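PDB 5I4C: transcriptional regulatory protein RcsB from Escherichia coli, which serves as the DNA-binding response regulator of the Rcs signalling system, controlling genes for colanic acid capsule synthesis, biofilm formation, cell division and outer membrane proteins. Local coordinates for residues Asn5-Asp10 against Thr39-Asn44; Thr55-Pro60 against Thr69-Ile74; Ser82-Thr87 against Thr114-Ala119. All blocks are in the same frame, centred on the assembly; numbering follows the deposited sequence.

Contact 1 of 3, residues Asn5-Asp10 against Thr39-Asn44; sequences NVIIAD and TALINN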
loop_
_atom_site.group_PDB
_atom_site.type_symbol
_atom_site.label_atom_id
_atom_site.label_comp_id
_atom_site.label_asym_id
_atom_site.label_seq_id
_atom_site.Cartn_x
_atom_site.Cartn_y
_atom_site.Cartn_z
ATOM N N ASN A 5 5.560 13.406 17.219
ATOM C CA ASN A 5 5.646 11.960 17.304
ATOM C C ASN A 5 4.329 11.421 16.869
ATOM O O ASN A 5 3.263 11.873 17.390
ATOM C CB ASN A 5 5.924 11.502 18.702
ATOM C CG ASN A 5 7.310 11.850 19.150
ATOM O OD1 ASN A 5 8.229 12.012 18.332
ATOM N ND2 ASN A 5 7.473 11.993 20.452
ATOM N N VAL A 6 4.382 10.491 15.924
ATOM C CA VAL A 6 3.162 9.912 15.321
ATOM C C VAL A 6 3.173 8.406 15.427
ATOM O O VAL A 6 4.221 7.769 15.426
ATOM C CB VAL A 6 2.917 10.429 13.852
ATOM C CG1 VAL A 6 3.137 11.959 13.706
ATOM C CG2 VAL A 6 3.795 9.730 12.837
ATOM N N ILE A 7 1.978 7.818 15.556
ATOM C CA ILE A 7 1.780 6.365 15.480
ATOM C C ILE A 7 1.006 6.135 14.204
ATOM O O ILE A 7 0.118 6.944 13.876
ATOM C CB ILE A 7 0.944 5.874 16.686
ATOM C CG1 ILE A 7 1.725 6.059 17.970
ATOM C CG2 ILE A 7 0.504 4.458 16.507
ATOM C CD1 ILE A 7 0.951 5.612 19.170
ATOM N N ILE A 8 1.306 5.065 13.504
ATOM C CA ILE A 8 0.598 4.769 12.288
ATOM C C ILE A 8 -0.050 3.409 12.448
ATOM O O ILE A 8 0.592 2.456 12.950
ATOM C CB ILE A 8 1.495 4.889 11.039
ATOM C CG1 ILE A 8 2.666 3.924 11.043
ATOM C CG2 ILE A 8 2.140 6.271 10.956
ATOM C CD1 ILE A 8 3.543 4.020 9.763
ATOM N N ALA A 9 -1.315 3.304 12.052
ATOM C CA ALA A 9 -2.036 2.071 12.259
ATOM C C ALA A 9 -2.863 1.708 11.041
ATOM O O ALA A 9 -3.650 2.525 10.527
ATOM C CB ALA A 9 -2.908 2.166 13.500
ATOM N N ASP A 10 -2.585 0.519 10.511
ATOM C CA ASP A 10 -3.291 -0.010 9.327
ATOM C C ASP A 10 -3.039 -1.483 9.266
ATOM O O ASP A 10 -1.928 -1.919 9.581
ATOM C CB ASP A 10 -2.798 0.620 8.044
ATOM C CG ASP A 10 -3.787 0.378 6.854
ATOM O OD1 ASP A 10 -4.694 1.160 6.637
ATOM O OD2 ASP A 10 -3.681 -0.581 6.132
ATOM N N THR A 39 -6.124 -3.668 19.329
ATOM C CA THR A 39 -5.770 -4.080 20.661
ATOM C C THR A 39 -4.304 -3.773 21.003
ATOM O O THR A 39 -3.987 -3.287 22.093
ATOM C CB THR A 39 -5.991 -5.581 20.853
ATOM O OG1 THR A 39 -7.369 -5.849 20.649
ATOM C CG2 THR A 39 -5.601 -6.011 22.258
ATOM N N ALA A 40 -3.419 -4.118 20.078
ATOM C CA ALA A 40 -2.024 -3.778 20.176
ATOM C C ALA A 40 -1.843 -2.267 20.255
ATOM O O ALA A 40 -1.111 -1.774 21.092
ATOM C CB ALA A 40 -1.254 -4.372 18.968
ATOM N N LEU A 41 -2.528 -1.526 19.411
ATOM C CA LEU A 41 -2.524 -0.087 19.499
ATOM C C LEU A 41 -2.861 0.495 20.889
ATOM O O LEU A 41 -2.089 1.303 21.464
ATOM C CB LEU A 41 -3.579 0.468 18.526
ATOM C CG LEU A 41 -3.784 1.993 18.544
ATOM C CD1 LEU A 41 -2.507 2.754 18.274
ATOM C CD2 LEU A 41 -4.754 2.406 17.460
ATOM N N ILE A 42 -4.016 0.115 21.381
ATOM C CA ILE A 42 -4.551 0.640 22.617
ATOM C C ILE A 42 -3.695 0.190 23.782
ATOM O O ILE A 42 -3.435 0.970 24.678
ATOM C CB ILE A 42 -6.023 0.210 22.836
ATOM C CG1 ILE A 42 -6.986 0.850 21.814
ATOM C CG2 ILE A 42 -6.493 0.442 24.298
ATOM C CD1 ILE A 42 -6.798 2.322 21.653
ATOM N N ASN A 43 -3.222 -1.053 23.739
ATOM C CA ASN A 43 -2.335 -1.563 24.782
ATOM C C ASN A 43 -1.045 -0.840 24.912
ATOM O O ASN A 43 -0.572 -0.673 26.015
ATOM C CB ASN A 43 -1.994 -3.036 24.601
ATOM C CG ASN A 43 -3.063 -3.932 25.067
ATOM O OD1 ASN A 43 -3.951 -3.535 25.787
ATOM N ND2 ASN A 43 -3.020 -5.158 24.608
ATOM N N ASN A 44 -0.492 -0.383 23.803
ATOM C CA ASN A 44 0.817 0.254 23.832
ATOM C C ASN A 44 0.778 1.766 23.753
ATOM O O ASN A 44 1.734 2.391 24.111
ATOM C CB ASN A 44 1.616 -0.298 22.718
ATOM C CG ASN A 44 1.974 -1.699 22.981
ATOM O OD1 ASN A 44 2.783 -1.983 23.869
ATOM N ND2 ASN A 44 1.269 -2.623 22.344
#
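Ala9 and Leu41 mark where the two backbones come nearest, their CA atoms 7.6 Å apart, as helix 38-44 lies over the end of strand 4-9. This is a helix-on-sheet layer of the CheY-like receiver domain, in which helices cover both faces of a parallel sheet. Side chains alternate along the strand: Ile7 and Ala9 point to helix 38-44, whereas Ile8 points away and packs on Leu16 and Ile19 of helix 13-23.

The helix answers with one residue, Leu41, whose CG stands anti to the backbone N (chi1 176°) and carries the two methyls down to the sheet. One branch, CD1, meets CG2 of Ile7 at 3.9 Å, the two side chains crossing obliquely. The other, CD2, lies over the CB of Ala9 at a looser 4.4 Å. A forked leucine thus spans two strand positions, and the small methyl of Ala9 suits the place where the backbones approach most closely. Ile7 and Leu41 both also reach Leu53 on the adjacent strand 52-56, while Phe35, Leu45 and Leu48 add to the apolar surroundings of Ile7. Just past the strand the character changes, for Asp10 forms a salt bridge with Lys109 and its OD1 lies close to OD1 of Asp56.

At the end of the helix, Asn44 folds its amide back on the preceding turn: its ND2 donates to Ala40 O at 2.8 Å, and its backbone N reaches the same oxygen from the opposite face of the carbonyl plane.

Contact 2 of 3, residues Thr55-Pro60 against Thr69-Ile74; sequences TDLSMP and TLIKYI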
loop_
_atom_site.group_PDB
_atom_site.type_symbol
_atom_site.label_atom_id
_atom_site.label_comp_id
_atom_site.label_asym_id
_atom_site.label_seq_id
_atom_site.Cartn_x
_atom_site.Cartn_y
_atom_site.Cartn_z
ATOM N N THR A 55 -4.597 6.619 11.498
ATOM C CA THR A 55 -5.210 5.336 11.602
ATOM C C THR A 55 -6.281 5.040 10.529
ATOM O O THR A 55 -7.098 5.890 10.156
ATOM C CB THR A 55 -5.824 5.090 13.022
ATOM O OG1 THR A 55 -6.227 3.707 13.147
ATOM C CG2 THR A 55 -7.124 5.960 13.262
ATOM N N ASP A 56 -6.241 3.818 10.026
ATOM C CA ASP A 56 -7.337 3.230 9.260
ATOM C C ASP A 56 -8.539 2.932 10.211
ATOM O O ASP A 56 -8.343 2.754 11.412
ATOM C CB ASP A 56 -6.872 1.921 8.656
ATOM C CG ASP A 56 -7.829 1.398 7.618
ATOM O OD1 ASP A 56 -8.043 2.048 6.579
ATOM O OD2 ASP A 56 -8.369 0.341 7.850
ATOM N N LEU A 57 -9.749 2.928 9.692
ATOM C CA LEU A 57 -10.922 2.591 10.496
ATOM C C LEU A 57 -11.410 1.141 10.386
ATOM O O LEU A 57 -12.412 0.817 11.009
ATOM C CB LEU A 57 -12.038 3.515 10.112
ATOM C CG LEU A 57 -11.855 5.010 10.455
ATOM C CD1 LEU A 57 -13.087 5.756 10.001
ATOM C CD2 LEU A 57 -11.625 5.217 11.944
ATOM N N SER A 58 -10.703 0.284 9.644
ATOM C CA SER A 58 -11.121 -1.086 9.409
ATOM C C SER A 58 -10.181 -2.219 9.854
ATOM O O SER A 58 -10.237 -3.322 9.294
ATOM C CB SER A 58 -11.364 -1.260 7.886
ATOM O OG SER A 58 -12.673 -0.769 7.637
ATOM N N MET A 59 -9.404 -2.019 10.877
ATOM C CA MET A 59 -8.423 -3.016 11.307
ATOM C C MET A 59 -9.029 -4.007 12.218
ATOM O O MET A 59 -9.992 -3.685 12.905
ATOM C CB MET A 59 -7.373 -2.338 12.132
ATOM C CG MET A 59 -6.510 -1.353 11.375
ATOM S SD MET A 59 -5.239 -0.741 12.498
ATOM C CE MET A 59 -6.290 -0.074 13.822
ATOM N N PRO A 60 -8.421 -5.193 12.333
ATOM C CA PRO A 60 -8.882 -6.136 13.405
ATOM C C PRO A 60 -8.764 -5.490 14.786
ATOM O O PRO A 60 -7.942 -4.583 14.962
ATOM C CB PRO A 60 -7.928 -7.330 13.278
ATOM C CG PRO A 60 -7.408 -7.246 11.860
ATOM C CD PRO A 60 -7.301 -5.756 11.553
ATOM N N THR A 69 -16.638 3.168 16.937
ATOM C CA THR A 69 -16.402 2.574 18.254
ATOM C C THR A 69 -14.998 2.772 18.742
ATOM O O THR A 69 -14.782 3.239 19.823
ATOM C CB THR A 69 -16.721 1.082 18.144
ATOM O OG1 THR A 69 -18.096 0.955 17.816
ATOM C CG2 THR A 69 -16.439 0.327 19.425
ATOM N N LEU A 70 -14.034 2.577 17.857
ATOM C CA LEU A 70 -12.637 2.775 18.215
ATOM C C LEU A 70 -12.358 4.247 18.409
ATOM O O LEU A 70 -11.709 4.616 19.379
ATOM C CB LEU A 70 -11.751 2.235 17.104
ATOM C CG LEU A 70 -10.256 2.431 17.379
ATOM C CD1 LEU A 70 -9.806 1.735 18.672
ATOM C CD2 LEU A 70 -9.474 1.990 16.173
ATOM N N ILE A 71 -12.868 5.088 17.545
ATOM C CA ILE A 71 -12.672 6.523 17.776
ATOM C C ILE A 71 -13.188 7.022 19.103
ATOM O O ILE A 71 -12.510 7.795 19.797
ATOM C CB ILE A 71 -13.236 7.401 16.653
ATOM C CG1 ILE A 71 -12.524 7.172 15.322
ATOM C CG2 ILE A 71 -13.115 8.900 17.004
ATOM C CD1 ILE A 71 -11.077 6.862 15.481
ATOM N N LYS A 72 -14.374 6.605 19.445
ATOM C CA LYS A 72 -14.989 6.941 20.743
ATOM C C LYS A 72 -14.150 6.467 21.907
ATOM O O LYS A 72 -13.956 7.174 22.876
ATOM C CB LYS A 72 -16.362 6.283 20.844
ATOM C CG LYS A 72 -17.431 7.001 20.072
ATOM C CD LYS A 72 -18.760 6.238 20.160
ATOM C CE LYS A 72 -19.843 7.160 20.639
ATOM N NZ LYS A 72 -21.133 6.564 20.279
ATOM N N TYR A 73 -13.662 5.260 21.824
ATOM C CA TYR A 73 -12.719 4.747 22.806
ATOM C C TYR A 73 -11.492 5.677 22.972
ATOM O O TYR A 73 -11.166 6.106 24.098
ATOM C CB TYR A 73 -12.309 3.289 22.483
ATOM C CG TYR A 73 -11.506 2.688 23.598
ATOM C CD1 TYR A 73 -10.146 2.987 23.726
ATOM C CD2 TYR A 73 -12.123 1.953 24.637
ATOM C CE1 TYR A 73 -9.401 2.551 24.803
ATOM C CE2 TYR A 73 -11.357 1.460 25.708
ATOM C CZ TYR A 73 -10.005 1.766 25.780
ATOM O OH TYR A 73 -9.206 1.379 26.785
ATOM N N ILE A 74 -10.842 6.011 21.872
ATOM C CA ILE A 74 -9.611 6.857 21.912
ATOM C C ILE A 74 -9.910 8.273 22.410
ATOM O O ILE A 74 -9.126 8.841 23.219
ATOM C CB ILE A 74 -8.914 6.882 20.546
ATOM C CG1 ILE A 74 -8.458 5.466 20.200
ATOM C CG2 ILE A 74 -7.693 7.785 20.576
ATOM C CD1 ILE A 74 -8.026 5.285 18.813
#
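Leu57 meets Ile71 because each side chain turns at its first torsion to lie beside its own backbone N: CG of Leu57 at chi1 -66° and CG1 of Ile71 at chi1 -64°. In both residues the bond from CA to CB does not aim at the partner, and only the end of the side chain swings in. The contact belongs to the beta-alpha-beta unit formed by strand 52-56, helix 67-77 and strand 82-87 in the receiver domain, and it packs the loop leaving the first strand against the helix.

CD2 of Leu57 rests on the end of Ile71, 3.9 Å from CD1, with CG1 almost as near, and the two side chains cross at about a right angle. Leu57 also packs on Val85, so it touches both the helix and the neighbouring strand 82-87. Thr55 approaches more distantly through its methyl, CG2 standing 4.6 Å from Ile71 CD1, while its hydroxyl OG1 donates to Asp56 O. Threonine thus offers carbon to the helix and a polar bond to the carbonyl of the next residue.

Farther along the loop, the long, unbranched side chain of Met59 brings CE to 4.5 Å from Leu70 CD2, a light touch, and it also meets Ala9.

Asp56, next to Leu57 in the chain, points its side chain away from the helix; it is the predicted site of phosphorylation, unmodified here, and its OD1 forms a salt bridge with Lys109. An Asx turn steadies its other oxygen: Ser58 N donates to Asp56 OD2 at 2.9 Å, coming from above the carboxylate plane, 59° out of it.

Contact 3 of 3, residues Ser82-Thr87 against Thr114-Ala119; sequences SIIVLT and TDLPKA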
loop_
_atom_site.group_PDB
_atom_site.type_symbol
_atom_site.label_atom_id
_atom_site.label_comp_id
_atom_site.label_asym_id
_atom_site.label_seq_id
_atom_site.Cartn_x
_atom_site.Cartn_y
_atom_site.Cartn_z
ATOM N N SER A 82 -4.327 13.613 18.892
ATOM C CA SER A 82 -4.925 14.120 17.650
ATOM C C SER A 82 -5.038 12.936 16.770
ATOM O O SER A 82 -4.232 12.027 16.841
ATOM C CB SER A 82 -4.066 15.175 17.019
ATOM O OG SER A 82 -3.936 16.293 17.855
ATOM N N ILE A 83 -6.065 12.902 15.968
ATOM C CA ILE A 83 -6.305 11.750 15.137
ATOM C C ILE A 83 -6.501 12.160 13.686
ATOM O O ILE A 83 -7.279 13.086 13.402
ATOM C CB ILE A 83 -7.553 11.035 15.577
ATOM C CG1 ILE A 83 -7.406 10.547 16.988
ATOM C CG2 ILE A 83 -7.854 9.858 14.646
ATOM C CD1 ILE A 83 -8.754 10.113 17.517
ATOM N N ILE A 84 -5.714 11.548 12.825
ATOM C CA ILE A 84 -5.924 11.543 11.396
ATOM C C ILE A 84 -6.414 10.185 10.960
ATOM O O ILE A 84 -5.717 9.161 11.156
ATOM C CB ILE A 84 -4.682 11.910 10.608
ATOM C CG1 ILE A 84 -4.254 13.341 10.955
ATOM C CG2 ILE A 84 -4.946 11.812 9.091
ATOM C CD1 ILE A 84 -2.898 13.722 10.375
ATOM N N VAL A 85 -7.602 10.193 10.345
ATOM C CA VAL A 85 -8.191 9.002 9.753
ATOM C C VAL A 85 -7.726 8.828 8.296
ATOM O O VAL A 85 -7.788 9.761 7.548
ATOM C CB VAL A 85 -9.719 9.024 9.871
ATOM C CG1 VAL A 85 -10.398 7.949 9.036
ATOM C CG2 VAL A 85 -10.067 8.796 11.345
ATOM N N LEU A 86 -7.320 7.611 7.950
ATOM C CA LEU A 86 -7.019 7.177 6.589
ATOM C C LEU A 86 -8.249 6.510 6.011
ATOM O O LEU A 86 -8.771 5.561 6.616
ATOM C CB LEU A 86 -5.889 6.110 6.606
ATOM C CG LEU A 86 -4.536 6.549 7.166
ATOM C CD1 LEU A 86 -3.556 5.364 7.251
ATOM C CD2 LEU A 86 -4.004 7.691 6.299
ATOM N N THR A 87 -8.737 7.002 4.887
ATOM C CA THR A 87 -9.966 6.500 4.383
ATOM C C THR A 87 -9.820 5.951 2.968
ATOM O O THR A 87 -9.076 6.458 2.135
ATOM C CB THR A 87 -11.088 7.547 4.533
ATOM O OG1 THR A 87 -12.293 6.880 4.243
ATOM C CG2 THR A 87 -10.907 8.708 3.652
ATOM N N THR A 114 1.939 11.613 -0.225
ATOM C CA THR A 114 1.845 13.047 -0.538
ATOM C C THR A 114 1.012 13.896 0.432
ATOM O O THR A 114 1.369 15.025 0.810
ATOM C CB THR A 114 1.139 13.234 -1.885
ATOM O OG1 THR A 114 1.632 12.267 -2.796
ATOM C CG2 THR A 114 1.392 14.633 -2.412
ATOM N N ASP A 115 -0.127 13.372 0.837
ATOM C CA ASP A 115 -1.086 14.207 1.565
ATOM C C ASP A 115 -0.779 14.276 3.012
ATOM O O ASP A 115 -1.119 15.291 3.624
ATOM C CB ASP A 115 -2.520 13.719 1.376
ATOM C CG ASP A 115 -2.994 13.816 -0.072
ATOM O OD1 ASP A 115 -2.371 14.593 -0.847
ATOM O OD2 ASP A 115 -3.961 13.091 -0.460
ATOM N N LEU A 116 -0.189 13.230 3.627
ATOM C CA LEU A 116 0.070 13.280 5.081
ATOM C C LEU A 116 0.966 14.373 5.545
ATOM O O LEU A 116 0.737 14.927 6.620
ATOM C CB LEU A 116 0.694 12.015 5.670
ATOM C CG LEU A 116 -0.252 10.932 6.115
ATOM C CD1 LEU A 116 0.626 9.787 6.561
ATOM C CD2 LEU A 116 -1.185 11.383 7.247
ATOM N N PRO A 117 2.050 14.627 4.795
ATOM C CA PRO A 117 2.893 15.710 5.218
ATOM C C PRO A 117 2.118 17.036 5.277
ATOM O O PRO A 117 2.322 17.840 6.206
ATOM C CB PRO A 117 4.029 15.691 4.172
ATOM C CG PRO A 117 4.090 14.207 3.801
ATOM C CD PRO A 117 2.666 13.835 3.724
ATOM N N LYS A 118 1.171 17.204 4.376
ATOM C CA LYS A 118 0.407 18.418 4.336
ATOM C C LYS A 118 -0.577 18.397 5.507
ATOM O O LYS A 118 -0.784 19.438 6.151
ATOM C CB LYS A 118 -0.379 18.567 3.016
ATOM C CG LYS A 118 0.405 18.524 1.698
ATOM C CD LYS A 118 -0.638 18.471 0.586
ATOM C CE LYS A 118 -0.074 18.542 -0.815
ATOM N NZ LYS A 118 -0.977 19.367 -1.676
ATOM N N ALA A 119 -1.189 17.238 5.789
ATOM C CA ALA A 119 -2.113 17.159 6.927
ATOM C C ALA A 119 -1.402 17.429 8.275
ATOM O O ALA A 119 -1.916 18.138 9.171
ATOM C CB ALA A 119 -2.807 15.797 6.919
#
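Ile84 carries this contact, offering one branch to Ala119 and the other to Leu116. Its longer arm ends in CD1, which lies 4.0 Å from the CB of Ala119. The shorter branch, CG2, is anti to the backbone N while CG1 lies beside it (chi1 -62°), and this division sends CG2 to CD2 of Leu116 at 4.2 Å. A beta-branched residue is well suited here, since it both favours the extended strand and serves two helix positions at once. Alanine fits opposite the longer arm, where its single methyl is consistent with the close approach, the CA atoms of Ala119 and Ile84 being 8.1 Å apart. Leu86 joins more loosely from two residues on, its CD2 standing 4.7 Å from Leu116 CD2.

Helix 112-124 here covers strand 82-87, an inner strand of the receiver domain's parallel sheet next to the edge strand 105-108, and is the last helix of the alternating strand-helix order. Beyond the first shell, Leu120 and Leu123 extend the helix's apolar surface over Ile84, and Val107 of strand 105-108 touches both Ile84 and Ala119. Ile19 of helix 13-23 packs on both Leu86 and Leu116, while Phe129 lies against Ala119.

The strand side is positioned by backbone bonds from Ile84 to Leu53 and Thr55. On the helix side, Pro117 has no N-H to offer the preceding turn, and the helix is kinked there; beyond the proline the bonding resumes, weakly from Lys118 N, then at 2.9 Å from Ala119 N to Asp115 O.

How the contacts relate
All three contacts are buried, rest on one parallel sheet and meet through apolar side chains, but they use the sheet differently. Contact 1 lays a helix over the last part of strand 4-9, contact 3 over the middle of strand 82-87. Contact 2 buries the most surface and works at a strand end; it alone brings in a methionine, and its Leu57 is partly exposed while the other touching residues are buried. Strand 52-56 lies between strands 4-9 and 82-87 and bonds to both, Ala9 O and Asp56 N probably at 2.9 Å. Contacts 1 and 2 also join through their helices, Ile42 packing on Tyr73. Contacts 1 and 3 do not touch, their centres about 15 Å apart.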